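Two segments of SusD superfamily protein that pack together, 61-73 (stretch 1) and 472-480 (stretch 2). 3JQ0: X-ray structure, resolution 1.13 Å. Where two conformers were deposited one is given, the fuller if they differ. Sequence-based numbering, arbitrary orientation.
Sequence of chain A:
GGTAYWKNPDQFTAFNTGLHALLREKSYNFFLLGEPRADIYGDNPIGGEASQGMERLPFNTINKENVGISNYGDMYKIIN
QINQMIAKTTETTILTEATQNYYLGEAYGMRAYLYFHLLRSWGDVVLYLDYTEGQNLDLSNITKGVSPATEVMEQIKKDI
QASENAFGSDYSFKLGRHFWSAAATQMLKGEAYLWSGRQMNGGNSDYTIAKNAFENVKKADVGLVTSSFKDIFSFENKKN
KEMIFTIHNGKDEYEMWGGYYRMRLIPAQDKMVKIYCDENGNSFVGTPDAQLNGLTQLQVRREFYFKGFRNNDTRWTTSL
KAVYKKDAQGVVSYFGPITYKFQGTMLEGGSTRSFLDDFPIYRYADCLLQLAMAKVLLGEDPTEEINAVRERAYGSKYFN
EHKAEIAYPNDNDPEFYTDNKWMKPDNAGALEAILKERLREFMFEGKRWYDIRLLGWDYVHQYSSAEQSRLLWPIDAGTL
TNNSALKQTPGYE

Stretch 1 (61-73) TINKENVGISNYG
Stretch 2 (472-480) LWPIDAGTL

How do two segments whose touching residues are at least 403 positions apart in sequence run against each other? Stretch 1 has no regular helix or strand; stretch 2 is extended from Leu472 to Asp476, then enters a helix at Ala477. They advance in the same direction, with CA of Lys64 5.6 Å from CA of Pro474, CA of Ser70 5.7 Å from CA of Asp476 and CA of Asn71 5.5 Å from CA of Thr479. Together they bury 650 Å².

What fills the apolar end? Ile62 (chi1 p, chi2 t) points toward stretch 2, and its CD1 lies over one face of the Trp473 indole, 4.1 Å from the centroid of the six-membered ring and 3.7 Å from CD of Pro474. Trp473 (chi1 m, chi2 64°) starts sideways but brings its ring end nearer: CE3 is 3.5 Å from O of Val67, at the ring edge, and CZ3 is 3.9 Å from CG1 of Ile69 (m, t). Gly68, with phi 85° and psi -62°, passes this edge; a CB would lie 2.9 Å from CZ3 of Trp473 and jam against the preceding carbonyl. Pro474, C-gamma endo, places CG 3.8 Å from CB of Val67 (chi1 m), whose CG1 reaches 3.6 Å from N of Asp476. Aliphatic Ile62, Val67 and Pro474 suit this packing.

Why does Asp476 take chi1 p? With chi2 at -69°, its carboxylate serves both the helix and stretch 1. OD2 accepts from N of Thr479 at 3.0 Å, capping the helix, while OD1 accepts from N of Asn71 at 2.9 Å (158°) and from OG1 of Thr479 at 2.7 Å. Thr479, chi1 m, thus sets OG1 3.2 Å from CA of Asn71 and CG2 3.9 Å from CE2 of Tyr72. Asn71 and Tyr72 both have positive phi (51° and 56°), and N of Gly73 bonds O of Ser70 at 3.0 Å. Tyr72 (m, chi2 -72°) sends OH to 3.5 Å from CD1 of Ile475 (m, t), whose CB points away although its end returns.

What joins the backbones where they do not bond directly? Water 1 donates to O of Lys64 and O of Ile475, each 2.8 Å from its oxygen; water 2 links O of Lys64 (2.8 Å from its oxygen) to N of Ala477 (3.0 Å). The oxygen of water 3 lies 2.7 Å from both O of Ile69 and O of Pro474, donating to each.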

ATOM      1  N   THR A  61      18.403  -2.865   8.312  1.00  7.61           N
ATOM      2  CA  THR A  61      19.239  -3.611   9.230  1.00  8.06           C
ATOM      3  C   THR A  61      18.509  -4.806   9.823  1.00  8.07           C
ATOM      4  O   THR A  61      18.973  -5.456  10.769  1.00 10.64           O
ATOM      5  CB  THR A  61      19.816  -2.720  10.330  1.00  8.74           C
ATOM      6  OG1 THR A  61      18.723  -2.042  10.955  1.00 10.01           O
ATOM      7  CG2 THR A  61      20.867  -1.744   9.784  1.00  9.29           C
ATOM      8  N   ILE A  62      17.374  -5.193   9.263  1.00  8.25           N
ATOM      9  CA  ILE A  62      16.749  -6.492   9.573  1.00  8.49           C
ATOM     10  C   ILE A  62      17.746  -7.601   9.253  1.00  8.18           C
ATOM     11  O   ILE A  62      18.557  -7.485   8.309  1.00  9.17           O
ATOM     12  CB  ILE A  62      15.400  -6.691   8.826  1.00  8.15           C
ATOM     13  CG1 ILE A  62      15.541  -6.598   7.310  1.00  9.16           C
ATOM     14  CG2 ILE A  62      14.329  -5.721   9.370  1.00 10.35           C
ATOM     15  CD1 ILE A  62      14.237  -6.866   6.552  1.00 10.23           C
ATOM     16  N   ASN A  63      17.698  -8.666  10.038  1.00  8.61           N
ATOM     17  CA  ASN A  63      18.654  -9.767   9.889  1.00  8.26           C
ATOM     18  C   ASN A  63      18.098 -10.969  10.592  1.00  7.74           C
ATOM     19  O   ASN A  63      16.954 -10.965  11.064  1.00  8.41           O
ATOM     20  CB  ASN A  63      20.055  -9.355  10.389  1.00  9.32           C
ATOM     21  CG  ASN A  63      20.094  -9.079  11.858  1.00 11.05           C
ATOM     22  OD1 ASN A  63      19.279  -9.505  12.649  1.00 10.87           O
ATOM     23  ND2 ASN A  63      21.074  -8.287  12.242  1.00 17.60           N
ATOM     24  N   LYS A  64      18.864 -12.049  10.620  1.00  8.26           N
ATOM     25  CA  LYS A  64      18.304 -13.296  11.138  0.52  8.55           C
ATOM     26  C   LYS A  64      17.948 -13.244  12.627  1.00  9.03           C
ATOM     27  O   LYS A  64      17.179 -14.070  13.089  1.00  9.48           O
ATOM     28  CB  LYS A  64      19.229 -14.483  10.819  0.52  9.22           C
ATOM     29  CG  LYS A  64      20.531 -14.490  11.590  0.52 10.64           C
ATOM     30  CD  LYS A  64      21.493 -15.602  11.118  0.52 11.19           C
ATOM     31  CE  LYS A  64      22.701 -15.765  12.063  0.52 13.64           C
ATOM     32  NZ  LYS A  64      23.560 -14.529  12.198  0.52 16.82           N
ATOM     33  N   GLU A  65      18.476 -12.281  13.356  1.00  9.10           N
ATOM     34  CA  GLU A  65      18.109 -12.099  14.768  1.00 10.47           C
ATOM     35  C   GLU A  65      16.993 -11.086  14.998  1.00 11.31           C
ATOM     36  O   GLU A  65      16.376 -11.116  16.046  1.00 15.70           O
ATOM     37  CB  GLU A  65      19.329 -11.694  15.599  1.00 12.74           C
ATOM     38  CG  GLU A  65      20.314 -12.885  15.714  1.00 17.98           C
ATOM     39  CD  GLU A  65      21.464 -12.699  16.679  1.00 27.92           C
ATOM     40  OE1 GLU A  65      21.582 -11.625  17.320  1.00 33.19           O
ATOM     41  OE2 GLU A  65      22.257 -13.674  16.798  1.00 33.73           O
ATOM     42  N   ASN A  66      16.750 -10.218  14.043  1.00 10.06           N
ATOM     43  CA  ASN A  66      15.784  -9.119  14.116  1.00 10.40           C
ATOM     44  C   ASN A  66      15.097  -9.017  12.775  1.00  8.70           C
ATOM     45  O   ASN A  66      15.510  -8.262  11.921  1.00 10.01           O
ATOM     46  CB  ASN A  66      16.473  -7.774  14.440  1.00 12.68           C
ATOM     47  CG  ASN A  66      17.287  -7.837  15.690  1.00 15.28           C
ATOM     48  OD1 ASN A  66      16.746  -7.861  16.772  1.00 19.15           O
ATOM     49  ND2 ASN A  66      18.597  -8.012  15.524  1.00 18.80           N
ATOM     50  N   VAL A  67      14.065  -9.819  12.582  1.00  9.13           N
ATOM     51  CA  VAL A  67      13.556 -10.088  11.242  1.00  8.37           C
ATOM     52  C   VAL A  67      12.579  -9.083  10.691  1.00  8.41           C
ATOM     53  O   VAL A  67      12.218  -9.127   9.533  1.00  9.35           O
ATOM     54  CB  VAL A  67      12.966 -11.506  11.112  1.00  8.64           C
ATOM     55  CG1 VAL A  67      13.993 -12.576  11.426  1.00  9.50           C
ATOM     56  CG2 VAL A  67      11.728 -11.674  11.972  1.00  9.81           C
ATOM     57  N   GLY A  68      12.070  -8.195  11.545  1.00  9.13           N
ATOM     58  CA  GLY A  68      11.031  -7.222  11.142  1.00 10.76           C
ATOM     59  C   GLY A  68       9.636  -7.827  11.245  1.00 10.11           C
ATOM     60  O   GLY A  68       8.803  -7.298  11.981  1.00 12.37           O
ATOM     61  N   ILE A  69       9.385  -8.882  10.458  1.00  8.67           N
ATOM     62  CA  ILE A  69       8.128  -9.618  10.492  1.00  8.50           C
ATOM     63  C   ILE A  69       8.468 -11.101  10.513  1.00  8.19           C
ATOM     64  O   ILE A  69       9.177 -11.573   9.630  1.00  8.95           O
ATOM     65  CB  ILE A  69       7.247  -9.305   9.245  1.00  8.83           C
ATOM     66  CG1 ILE A  69       6.934  -7.794   9.141  1.00  9.72           C
ATOM     67  CG2 ILE A  69       6.004 -10.190   9.269  1.00 10.20           C
ATOM     68  CD1 ILE A  69       6.185  -7.455   7.868  1.00 11.56           C
ATOM     69  N   SER A  70       7.967 -11.798  11.530  1.00  8.16           N
ATOM     70  CA  SER A  70       8.146 -13.235  11.698  0.52  8.06           C
ATOM     71  C   SER A  70       7.147 -14.063  10.915  1.00  8.20           C
ATOM     72  O   SER A  70       6.045 -13.618  10.596  1.00  9.03           O
ATOM     73  CB  SER A  70       8.043 -13.630  13.187  0.52  8.87           C
ATOM     74  OG  SER A  70       9.235 -13.305  13.869  0.52  8.76           O
ATOM     75  N   ASN A  71       7.530 -15.317  10.669  1.00  8.18           N
ATOM     76  CA  ASN A  71       6.599 -16.350  10.202  1.00  8.76           C
ATOM     77  C   ASN A  71       5.775 -15.963   9.009  1.00  7.85           C
ATOM     78  O   ASN A  71       4.551 -16.139   8.987  1.00  8.57           O
ATOM     79  CB  ASN A  71       5.686 -16.840  11.349  1.00  9.23           C
ATOM     80  CG  ASN A  71       4.986 -18.180  11.036  1.00  9.71           C
ATOM     81  OD1 ASN A  71       5.534 -18.999  10.290  1.00 12.80           O
ATOM     82  ND2 ASN A  71       3.823 -18.405  11.583  1.00 14.42           N
ATOM     83  N   TYR A  72       6.433 -15.384   8.026  1.00  8.09           N
ATOM     84  CA  TYR A  72       5.775 -15.051   6.754  1.00  8.48           C
ATOM     85  C   TYR A  72       4.553 -14.157   6.983  1.00  8.98           C
ATOM     86  O   TYR A  72       3.555 -14.242   6.252  1.00  9.20           O
ATOM     87  CB  TYR A  72       5.427 -16.317   5.960  1.00  8.70           C
ATOM     88  CG  TYR A  72       6.633 -17.141   5.590  1.00  7.93           C
ATOM     89  CD1 TYR A  72       7.546 -16.731   4.627  1.00  8.36           C
ATOM     90  CD2 TYR A  72       6.911 -18.332   6.297  1.00  8.99           C
ATOM     91  CE1 TYR A  72       8.630 -17.517   4.284  1.00  8.74           C
ATOM     92  CE2 TYR A  72       7.995 -19.137   5.929  1.00  9.51           C
ATOM     93  CZ  TYR A  72       8.838 -18.726   4.923  1.00  8.46           C
ATOM     94  OH  TYR A  72       9.857 -19.570   4.548  1.00 10.42           O
ATOM     95  N   GLY A  73       4.633 -13.281   7.969  1.00  9.62           N
ATOM     96  CA  GLY A  73       3.523 -12.389   8.249  1.00 10.67           C
ATOM     97  C   GLY A  73       2.247 -13.076   8.677  1.00 10.83           C
ATOM     98  O   GLY A  73       1.186 -12.480   8.550  1.00 12.01           O
ATOM     99  N   LEU A 472      15.338  -9.383  -0.143  1.00  7.30           N
ATOM    100  CA  LEU A 472      14.258 -10.167   0.505  1.00  7.09           C
ATOM    101  C   LEU A 472      14.314  -9.903   2.027  1.00  6.98           C
ATOM    102  O   LEU A 472      15.076  -9.060   2.482  1.00  8.07           O
ATOM    103  CB  LEU A 472      14.417 -11.639   0.103  1.00  7.79           C
ATOM    104  CG  LEU A 472      14.357 -11.924  -1.394  1.00  8.60           C
ATOM    105  CD1 LEU A 472      14.682 -13.428  -1.615  1.00 10.04           C
ATOM    106  CD2 LEU A 472      12.987 -11.570  -1.945  1.00  9.98           C
ATOM    107  N   TRP A 473      13.483 -10.640   2.764  1.00  6.94           N
ATOM    108  CA  TRP A 473      13.403 -10.562   4.201  1.00  6.82           C
ATOM    109  C   TRP A 473      13.933 -11.853   4.801  1.00  6.49           C
ATOM    110  O   TRP A 473      13.789 -12.919   4.207  1.00  7.36           O
ATOM    111  CB  TRP A 473      11.951 -10.378   4.634  1.00  7.51           C
ATOM    112  CG  TRP A 473      11.345  -9.017   4.275  1.00  7.00           C
ATOM    113  CD1 TRP A 473      11.135  -8.537   3.021  1.00  7.09           C
ATOM    114  CD2 TRP A 473      10.808  -8.034   5.172  1.00  7.44           C
ATOM    115  NE1 TRP A 473      10.581  -7.287   3.079  1.00  7.09           N
ATOM    116  CE2 TRP A 473      10.356  -6.967   4.392  1.00  7.44           C
ATOM    117  CE3 TRP A 473      10.703  -7.940   6.558  1.00  8.46           C
ATOM    118  CZ2 TRP A 473       9.728  -5.842   4.935  1.00  7.74           C
ATOM    119  CZ3 TRP A 473      10.099  -6.819   7.105  1.00  9.95           C
ATOM    120  CH2 TRP A 473       9.633  -5.782   6.289  1.00  9.33           C
ATOM    121  N   PRO A 474      14.548 -11.779   5.979  1.00  7.17           N
ATOM    122  CA  PRO A 474      15.016 -12.984   6.664  1.00  7.28           C
ATOM    123  C   PRO A 474      13.861 -13.775   7.271  1.00  7.38           C
ATOM    124  O   PRO A 474      12.742 -13.257   7.416  1.00  7.60           O
ATOM    125  CB  PRO A 474      15.934 -12.418   7.740  1.00  8.41           C
ATOM    126  CG  PRO A 474      15.293 -11.082   8.106  1.00  7.82           C
ATOM    127  CD  PRO A 474      14.737 -10.559   6.787  1.00  6.85           C
ATOM    128  N   ILE A 475      14.148 -14.991   7.651  1.00  7.72           N
ATOM    129  CA  ILE A 475      13.230 -15.887   8.356  1.00  7.54           C
ATOM    130  C   ILE A 475      13.688 -16.050   9.803  1.00  7.91           C
ATOM    131  O   ILE A 475      14.845 -16.304  10.063  1.00  8.02           O
ATOM    132  CB  ILE A 475      13.154 -17.281   7.665  1.00  8.39           C
ATOM    133  CG1 ILE A 475      12.834 -17.163   6.167  1.00  8.33           C
ATOM    134  CG2 ILE A 475      12.128 -18.167   8.396  1.00  9.11           C
ATOM    135  CD1 ILE A 475      13.055 -18.446   5.402  1.00 10.93           C
ATOM    136  N   ASP A 476      12.756 -15.867  10.739  1.00  7.59           N
ATOM    137  CA  ASP A 476      13.092 -15.973  12.181  1.00  7.62           C
ATOM    138  C   ASP A 476      13.363 -17.410  12.588  1.00  7.87           C
ATOM    139  O   ASP A 476      12.882 -18.378  11.966  1.00  8.29           O
ATOM    140  CB  ASP A 476      11.984 -15.391  13.015  1.00  8.29           C
ATOM    141  CG  ASP A 476      10.695 -16.130  12.847  1.00  7.95           C
ATOM    142  OD1 ASP A 476      10.094 -16.054  11.757  1.00  9.77           O
ATOM    143  OD2 ASP A 476      10.306 -16.861  13.791  1.00  9.65           O
ATOM    144  N   ALA A 477      14.113 -17.533  13.677  1.00  7.45           N
ATOM    145  CA  ALA A 477      14.444 -18.845  14.211  1.00  8.51           C
ATOM    146  C   ALA A 477      13.253 -19.676  14.658  1.00  7.98           C
ATOM    147  O   ALA A 477      13.248 -20.887  14.503  1.00  9.50           O
ATOM    148  CB  ALA A 477      15.417 -18.674  15.372  1.00  8.84           C
ATOM    149  N   GLY A 478      12.222 -19.041  15.188  1.00  8.34           N
ATOM    150  CA  GLY A 478      11.026 -19.777  15.573  1.00  9.14           C
ATOM    151  C   GLY A 478      10.409 -20.474  14.376  1.00  8.95           C
ATOM    152  O   GLY A 478       9.944 -21.624  14.437  1.00 10.70           O
ATOM    153  N   THR A 479      10.378 -19.808  13.232  1.00  8.42           N
ATOM    154  CA  THR A 479       9.839 -20.397  12.003  1.00  8.57           C
ATOM    155  C   THR A 479      10.796 -21.454  11.452  1.00  8.40           C
ATOM    156  O   THR A 479      10.345 -22.542  11.073  1.00  9.75           O
ATOM    157  CB  THR A 479       9.577 -19.280  10.993  1.00  9.13           C
ATOM    158  OG1 THR A 479       8.659 -18.351  11.567  1.00  9.46           O
ATOM    159  CG2 THR A 479       9.051 -19.793   9.650  1.00 11.51           C
ATOM    160  N   LEU A 480      12.104 -21.174  11.418  1.00  8.85           N
ATOM    161  CA  LEU A 480      13.050 -22.149  10.897  1.00  8.55           C
ATOM    162  C   LEU A 480      13.040 -23.427  11.696  1.00  9.31           C
ATOM    163  O   LEU A 480      13.080 -24.521  11.128  1.00 10.98           O
ATOM    164  CB  LEU A 480      14.458 -21.582  10.900  1.00  9.36           C
ATOM    165  CG  LEU A 480      14.735 -20.468   9.867  1.00  9.53           C
ATOM    166  CD1 LEU A 480      16.104 -19.868  10.094  1.00 11.50           C
ATOM    167  CD2 LEU A 480      14.594 -20.975   8.451  1.00 11.66           C
TER
HETATM  168  O   HOH W   1      16.736 -16.603  12.060  1.00  9.04           O
HETATM  169  O   HOH W   2      15.291 -15.067  14.852  1.00 10.94           O
HETATM  170  O   HOH W   3      10.667 -13.788   9.128  1.00  8.80           O